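Local atomic coordinates of cellulose hydrolase (Bacillus licheniformis, PDB entry 4YZT), a protein that hydrolyses internal beta-1,4-glucosidic bonds of cellulose as a tri-modular family 5 endoglucanase. Residues S226-W240 against N278-F290. Numbering follows the deposited sequence.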
loop_
_atom_site.group_PDB
_atom_site.type_symbol
_atom_site.label_atom_id
_atom_site.label_comp_id
_atom_site.label_asym_id
_atom_site.label_seq_id
_atom_site.Cartn_x
_atom_site.Cartn_y
_atom_site.Cartn_z
ATOM N N SER A 226 4.171 -1.287 8.760
ATOM C CA SER A 226 4.822 -2.396 9.453
ATOM C C SER A 226 4.060 -3.706 9.324
ATOM O O SER A 226 2.832 -3.723 9.322
ATOM C CB SER A 226 5.013 -2.051 10.928
ATOM O OG SER A 226 5.879 -0.939 11.040
ATOM N N PRO A 227 4.798 -4.826 9.190
ATOM C CA PRO A 227 6.257 -4.947 9.093
ATOM C C PRO A 227 6.734 -4.583 7.692
ATOM O O PRO A 227 6.149 -5.050 6.716
ATOM C CB PRO A 227 6.527 -6.436 9.387
ATOM C CG PRO A 227 5.183 -7.017 9.842
ATOM C CD PRO A 227 4.142 -6.143 9.222
ATOM N N TRP A 228 7.764 -3.752 7.599
ATOM C CA TRP A 228 8.241 -3.264 6.306
ATOM C C TRP A 228 8.550 -4.399 5.330
ATOM O O TRP A 228 8.228 -4.306 4.141
ATOM C CB TRP A 228 9.491 -2.410 6.481
ATOM C CG TRP A 228 10.021 -1.911 5.181
ATOM C CD1 TRP A 228 11.134 -2.348 4.522
ATOM C CD2 TRP A 228 9.461 -0.863 4.379
ATOM N NE1 TRP A 228 11.294 -1.645 3.347
ATOM C CE2 TRP A 228 10.278 -0.731 3.235
ATOM C CE3 TRP A 228 8.341 -0.029 4.513
ATOM C CZ2 TRP A 228 10.015 0.209 2.237
ATOM C CZ3 TRP A 228 8.077 0.898 3.514
ATOM C CH2 TRP A 228 8.917 1.012 2.395
ATOM N N ASP A 229 9.168 -5.466 5.833
ATOM C CA ASP A 229 9.597 -6.530 4.932
ATOM C C ASP A 229 8.423 -7.414 4.489
ATOM O O ASP A 229 8.502 -8.067 3.447
ATOM C CB ASP A 229 10.737 -7.371 5.544
ATOM C CG ASP A 229 10.552 -7.680 7.021
ATOM O OD1 ASP A 229 9.751 -7.024 7.720
ATOM O OD2 ASP A 229 11.232 -8.613 7.486
ATOM N N TYR A 230 7.314 -7.403 5.227
ATOM C CA TYR A 230 6.124 -8.072 4.717
ATOM C C TYR A 230 5.446 -7.196 3.655
ATOM O O TYR A 230 5.132 -7.684 2.561
ATOM C CB TYR A 230 5.101 -8.429 5.824
ATOM C CG TYR A 230 3.762 -8.702 5.173
ATOM C CD1 TYR A 230 3.590 -9.805 4.323
ATOM C CD2 TYR A 230 2.701 -7.803 5.309
ATOM C CE1 TYR A 230 2.382 -10.029 3.668
ATOM C CE2 TYR A 230 1.485 -8.016 4.650
ATOM C CZ TYR A 230 1.336 -9.126 3.834
ATOM O OH TYR A 230 0.145 -9.342 3.175
ATOM N N VAL A 231 5.219 -5.914 3.957
ATOM C CA VAL A 231 4.445 -5.097 3.023
ATOM C C VAL A 231 5.197 -4.923 1.712
ATOM O O VAL A 231 4.571 -4.838 0.655
ATOM C CB VAL A 231 4.046 -3.706 3.619
ATOM C CG1 VAL A 231 3.222 -3.890 4.888
ATOM C CG2 VAL A 231 5.241 -2.838 3.889
ATOM N N SER A 232 6.527 -4.948 1.774
ATOM C CA SER A 232 7.361 -4.775 0.573
ATOM C C SER A 232 7.875 -6.087 -0.038
ATOM O O SER A 232 8.581 -6.072 -1.069
ATOM C CB SER A 232 8.567 -3.887 0.892
ATOM O OG SER A 232 8.156 -2.615 1.365
ATOM N N ASN A 233 7.513 -7.208 0.581
ATOM C CA ASN A 233 8.071 -8.531 0.239
ATOM C C ASN A 233 9.597 -8.466 0.150
ATOM O O ASN A 233 10.189 -8.688 -0.902
ATOM C CB ASN A 233 7.482 -9.071 -1.067
ATOM C CG ASN A 233 7.916 -10.507 -1.348
ATOM O OD1 ASN A 233 8.443 -11.190 -0.465
ATOM N ND2 ASN A 233 7.709 -10.963 -2.573
ATOM N N TRP A 234 10.214 -8.120 1.273
ATOM C CA TRP A 234 11.668 -8.170 1.389
ATOM C C TRP A 234 12.100 -9.458 2.099
ATOM O O TRP A 234 11.397 -9.949 2.980
ATOM C CB TRP A 234 12.187 -6.954 2.169
ATOM C CG TRP A 234 12.295 -5.670 1.380
ATOM C CD1 TRP A 234 11.688 -5.373 0.201
ATOM C CD2 TRP A 234 13.087 -4.525 1.725
ATOM N NE1 TRP A 234 12.045 -4.106 -0.211
ATOM C CE2 TRP A 234 12.910 -3.570 0.708
ATOM C CE3 TRP A 234 13.947 -4.226 2.792
ATOM C CZ2 TRP A 234 13.545 -2.329 0.725
ATOM C CZ3 TRP A 234 14.575 -2.996 2.814
ATOM C CH2 TRP A 234 14.368 -2.058 1.785
ATOM N N TRP A 235 13.269 -9.973 1.731
ATOM C CA TRP A 235 13.906 -11.085 2.433
ATOM C C TRP A 235 13.043 -12.330 2.608
ATOM O O TRP A 235 13.187 -13.055 3.591
ATOM C CB TRP A 235 14.402 -10.619 3.812
ATOM C CG TRP A 235 15.265 -9.373 3.751
ATOM C CD1 TRP A 235 16.298 -9.136 2.905
ATOM C CD2 TRP A 235 15.166 -8.218 4.594
ATOM N NE1 TRP A 235 16.849 -7.902 3.152
ATOM C CE2 TRP A 235 16.164 -7.315 4.183
ATOM C CE3 TRP A 235 14.317 -7.853 5.644
ATOM C CZ2 TRP A 235 16.341 -6.067 4.792
ATOM C CZ3 TRP A 235 14.494 -6.624 6.244
ATOM C CH2 TRP A 235 15.500 -5.745 5.819
ATOM N N GLY A 236 12.146 -12.577 1.657
ATOM C CA GLY A 236 11.333 -13.777 1.685
ATOM C C GLY A 236 10.181 -13.747 2.675
ATOM O O GLY A 236 9.598 -14.797 2.967
ATOM N N ARG A 237 9.821 -12.563 3.175
ATOM C CA ARG A 237 8.705 -12.465 4.126
ATOM C C ARG A 237 7.379 -12.383 3.368
ATOM O O ARG A 237 6.796 -11.309 3.219
ATOM C CB ARG A 237 8.873 -11.241 5.060
ATOM C CG ARG A 237 7.941 -11.265 6.278
ATOM C CD ARG A 237 8.282 -10.185 7.322
ATOM N NE ARG A 237 7.482 -10.346 8.536
ATOM C CZ ARG A 237 7.804 -9.836 9.725
ATOM N NH1 ARG A 237 8.917 -9.118 9.863
ATOM N NH2 ARG A 237 7.021 -10.050 10.785
ATOM N N THR A 238 6.909 -13.536 2.909
ATOM C CA THR A 238 5.822 -13.606 1.953
ATOM C C THR A 238 4.443 -13.785 2.575
ATOM O O THR A 238 3.444 -13.770 1.859
ATOM C CB THR A 238 6.041 -14.774 0.974
ATOM O OG1 THR A 238 6.084 -16.005 1.709
ATOM C CG2 THR A 238 7.351 -14.609 0.200
ATOM N N THR A 239 4.372 -13.997 3.889
ATOM C CA THR A 239 3.063 -14.113 4.539
ATOM C C THR A 239 2.985 -13.278 5.807
ATOM O O THR A 239 4.011 -12.888 6.364
ATOM C CB THR A 239 2.718 -15.572 4.909
ATOM O OG1 THR A 239 3.701 -16.076 5.820
ATOM C CG2 THR A 239 2.671 -16.442 3.662
ATOM N N TRP A 240 1.761 -13.041 6.265
ATOM C CA TRP A 240 1.521 -12.287 7.501
ATOM C C TRP A 240 0.270 -12.812 8.189
ATOM O O TRP A 240 -0.691 -13.200 7.512
ATOM C CB TRP A 240 1.364 -10.785 7.203
ATOM C CG TRP A 240 1.174 -9.918 8.433
ATOM C CD1 TRP A 240 2.148 -9.271 9.138
ATOM C CD2 TRP A 240 -0.066 -9.605 9.086
ATOM N NE1 TRP A 240 1.593 -8.587 10.198
ATOM C CE2 TRP A 240 0.236 -8.759 10.181
ATOM C CE3 TRP A 240 -1.404 -9.947 8.846
ATOM C CZ2 TRP A 240 -0.753 -8.252 11.046
ATOM C CZ3 TRP A 240 -2.389 -9.452 9.718
ATOM C CH2 TRP A 240 -2.052 -8.613 10.803
ATOM N N ASN A 278 2.119 -10.055 -2.525
ATOM C CA ASN A 278 1.127 -10.585 -3.468
ATOM C C ASN A 278 0.285 -11.771 -2.984
ATOM O O ASN A 278 -0.694 -12.124 -3.632
ATOM C CB ASN A 278 1.814 -10.956 -4.801
ATOM C CG ASN A 278 2.695 -12.205 -4.709
ATOM O OD1 ASN A 278 3.141 -12.609 -3.636
ATOM N ND2 ASN A 278 2.974 -12.803 -5.863
ATOM N N GLU A 279 0.636 -12.383 -1.859
ATOM C CA GLU A 279 -0.156 -13.513 -1.386
ATOM C C GLU A 279 -1.511 -12.991 -0.916
ATOM O O GLU A 279 -1.582 -12.114 -0.052
ATOM C CB GLU A 279 0.573 -14.284 -0.276
ATOM C CG GLU A 279 0.158 -15.758 -0.164
ATOM C CD GLU A 279 -0.553 -16.085 1.152
ATOM O OE1 GLU A 279 -0.940 -15.146 1.870
ATOM O OE2 GLU A 279 -0.708 -17.287 1.470
ATOM N N LYS A 280 -2.573 -13.509 -1.528
ATOM C CA LYS A 280 -3.941 -13.053 -1.302
ATOM C C LYS A 280 -4.417 -13.090 0.131
ATOM O O LYS A 280 -4.909 -12.098 0.641
ATOM C CB LYS A 280 -4.913 -13.896 -2.116
ATOM C CG LYS A 280 -5.556 -13.166 -3.250
ATOM C CD LYS A 280 -6.417 -14.121 -4.076
ATOM C CE LYS A 280 -6.501 -13.640 -5.486
ATOM N NZ LYS A 280 -7.038 -14.703 -6.380
ATOM N N HIS A 281 -4.333 -14.265 0.744
ATOM C CA HIS A 281 -4.863 -14.442 2.089
ATOM C C HIS A 281 -4.208 -13.469 3.063
ATOM O O HIS A 281 -4.880 -12.793 3.827
ATOM C CB HIS A 281 -4.662 -15.871 2.582
ATOM C CG HIS A 281 -5.029 -16.045 4.019
ATOM N ND1 HIS A 281 -6.321 -16.292 4.428
ATOM C CD2 HIS A 281 -4.286 -15.946 5.148
ATOM C CE1 HIS A 281 -6.354 -16.370 5.747
ATOM N NE2 HIS A 281 -5.133 -16.155 6.209
ATOM N N SER A 282 -2.885 -13.400 3.035
ATOM C CA SER A 282 -2.182 -12.487 3.928
ATOM C C SER A 282 -2.584 -11.052 3.648
ATOM O O SER A 282 -2.841 -10.285 4.570
ATOM C CB SER A 282 -0.675 -12.645 3.791
ATOM O OG SER A 282 -0.258 -13.926 4.246
ATOM N N LYS A 283 -2.630 -10.684 2.375
ATOM C CA LYS A 283 -2.966 -9.310 2.014
ATOM C C LYS A 283 -4.360 -8.914 2.509
ATOM O O LYS A 283 -4.553 -7.820 3.045
ATOM C CB LYS A 283 -2.873 -9.120 0.503
ATOM C CG LYS A 283 -3.012 -7.668 0.063
ATOM C CD LYS A 283 -3.549 -7.583 -1.366
ATOM C CE LYS A 283 -2.571 -8.093 -2.398
ATOM N NZ LYS A 283 -3.240 -8.178 -3.752
ATOM N N TRP A 284 -5.329 -9.814 2.336
ATOM C CA TRP A 284 -6.698 -9.534 2.764
ATOM C C TRP A 284 -6.766 -9.421 4.285
ATOM O O TRP A 284 -7.338 -8.469 4.825
ATOM C CB TRP A 284 -7.659 -10.617 2.253
ATOM C CG TRP A 284 -7.773 -10.654 0.741
ATOM C CD1 TRP A 284 -7.221 -9.774 -0.143
ATOM C CD2 TRP A 284 -8.480 -11.626 -0.046
ATOM N NE1 TRP A 284 -7.543 -10.133 -1.431
ATOM C CE2 TRP A 284 -8.307 -11.271 -1.402
ATOM C CE3 TRP A 284 -9.243 -12.760 0.262
ATOM C CZ2 TRP A 284 -8.874 -12.009 -2.452
ATOM C CZ3 TRP A 284 -9.804 -13.504 -0.791
ATOM C CH2 TRP A 284 -9.611 -13.124 -2.124
ATOM N N LEU A 285 -6.164 -10.388 4.973
ATOM C CA LEU A 285 -6.096 -10.372 6.437
ATOM C C LEU A 285 -5.396 -9.117 6.994
ATOM O O LEU A 285 -5.825 -8.548 7.995
ATOM C CB LEU A 285 -5.383 -11.632 6.937
ATOM C CG LEU A 285 -5.327 -11.826 8.457
ATOM C CD1 LEU A 285 -6.752 -11.951 9.023
ATOM C CD2 LEU A 285 -4.512 -13.050 8.805
ATOM N N TYR A 286 -4.301 -8.717 6.364
ATOM C CA TYR A 286 -3.567 -7.526 6.784
ATOM C C TYR A 286 -4.448 -6.278 6.679
ATOM O O TYR A 286 -4.555 -5.483 7.625
ATOM C CB TYR A 286 -2.293 -7.363 5.945
ATOM C CG TYR A 286 -1.428 -6.198 6.377
ATOM C CD1 TYR A 286 -1.624 -4.927 5.849
ATOM C CD2 TYR A 286 -0.427 -6.362 7.333
ATOM C CE1 TYR A 286 -0.844 -3.856 6.254
ATOM C CE2 TYR A 286 0.355 -5.298 7.725
ATOM C CZ TYR A 286 0.137 -4.054 7.195
ATOM O OH TYR A 286 0.915 -2.987 7.594
ATOM N N HIS A 287 -5.101 -6.105 5.536
ATOM C CA HIS A 287 -5.903 -4.903 5.347
ATOM C C HIS A 287 -7.117 -4.886 6.281
ATOM O O HIS A 287 -7.399 -3.864 6.913
ATOM C CB HIS A 287 -6.329 -4.767 3.888
ATOM C CG HIS A 287 -5.242 -4.250 2.996
ATOM N ND1 HIS A 287 -4.242 -5.055 2.495
ATOM C CD2 HIS A 287 -4.990 -3.002 2.525
ATOM C CE1 HIS A 287 -3.425 -4.332 1.748
ATOM N NE2 HIS A 287 -3.854 -3.081 1.751
ATOM N N ASP A 288 -7.824 -6.006 6.401
ATOM C CA ASP A 288 -8.977 -6.049 7.292
ATOM C C ASP A 288 -8.575 -5.784 8.737
ATOM O O ASP A 288 -9.246 -5.044 9.452
ATOM C CB ASP A 288 -9.700 -7.396 7.215
ATOM C CG ASP A 288 -10.878 -7.465 8.166
ATOM O OD1 ASP A 288 -11.926 -6.841 7.876
ATOM O OD2 ASP A 288 -10.754 -8.124 9.219
ATOM N N THR A 289 -7.465 -6.385 9.154
ATOM C CA THR A 289 -7.021 -6.257 10.535
ATOM C C THR A 289 -6.602 -4.825 10.824
ATOM O O THR A 289 -7.038 -4.242 11.822
ATOM C CB THR A 289 -5.847 -7.206 10.850
ATOM O OG1 THR A 289 -6.249 -8.558 10.592
ATOM C CG2 THR A 289 -5.420 -7.080 12.307
ATOM N N PHE A 290 -5.766 -4.253 9.956
ATOM C CA PHE A 290 -5.314 -2.890 10.199
ATOM C C PHE A 290 -6.446 -1.869 10.127
ATOM O O PHE A 290 -6.538 -0.987 10.980
ATOM C CB PHE A 290 -4.214 -2.461 9.231
ATOM C CG PHE A 290 -3.689 -1.096 9.541
ATOM C CD1 PHE A 290 -2.867 -0.901 10.642
ATOM C CD2 PHE A 290 -4.056 0.003 8.771
ATOM C CE1 PHE A 290 -2.407 0.360 10.968
ATOM C CE2 PHE A 290 -3.593 1.270 9.085
ATOM C CZ PHE A 290 -2.771 1.449 10.180
HETATM O O HOH W 1 0.518 -10.730 0.913
HETATM O O HOH W 2 2.758 -11.935 0.220
#
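Tyr286 and Trp240 meet edge-to-face where the loop after barrel strand 218-224 lies against helix 280-296, which follows strand 267-272 of the family 5 TIM barrel. The edge of Tyr286 points at one face of the Trp240 six-membered ring, with the planes at 79°, and Tyr286 CD2 stands over it, 3.7 Å from Trp240 CD2. At its far rim the indole abuts Thr289, whose CG2 lies in the ring plane 4.0 Å from Trp240 CH2. Tyr230 completes an aromatic cluster: its CE2 comes within 3.7 Å of Tyr286 CD2, the two rings oblique to each other, while Trp240 CB sits over the centre of one face of the Tyr230 ring.

A chi1 of -176°, which sets CG opposite the backbone nitrogen, carries the Tyr286 ring out from the helix between these partners, and its hydroxyl donates to Ser226 O at 2.7 Å, approaching from above the carbonyl plane. The hydroxyl bond and the packing against the CD2 edge together probably limit rotation of the ring, and Val231 CG1 packs near its hydroxyl. The Val231 side chain is about 8 Å from a bound glucose unit, so the cluster lies between the neighbourhood of the cleft and the barrel's outer helical layer.

Nearer the helix start, Trp240 N donates to Ser282 OG at 163°, nearly straight. Water joins the same corner twice: one molecule links Tyr230 OH to Glu279 O, another Thr238 O to Glu279 N. Farther out, Trp522 of strand 515-522 packs on Thr238, Thr239 and Glu279, and Met249 of helix 243-261 touches Tyr286. Ser282 is itself positioned by the N-cap residue Glu279, whose OE1 accepts from Ser282 N at 2.9 Å and, from the opposite face of the carboxylate, from Ser282 OG at 2.8 Å.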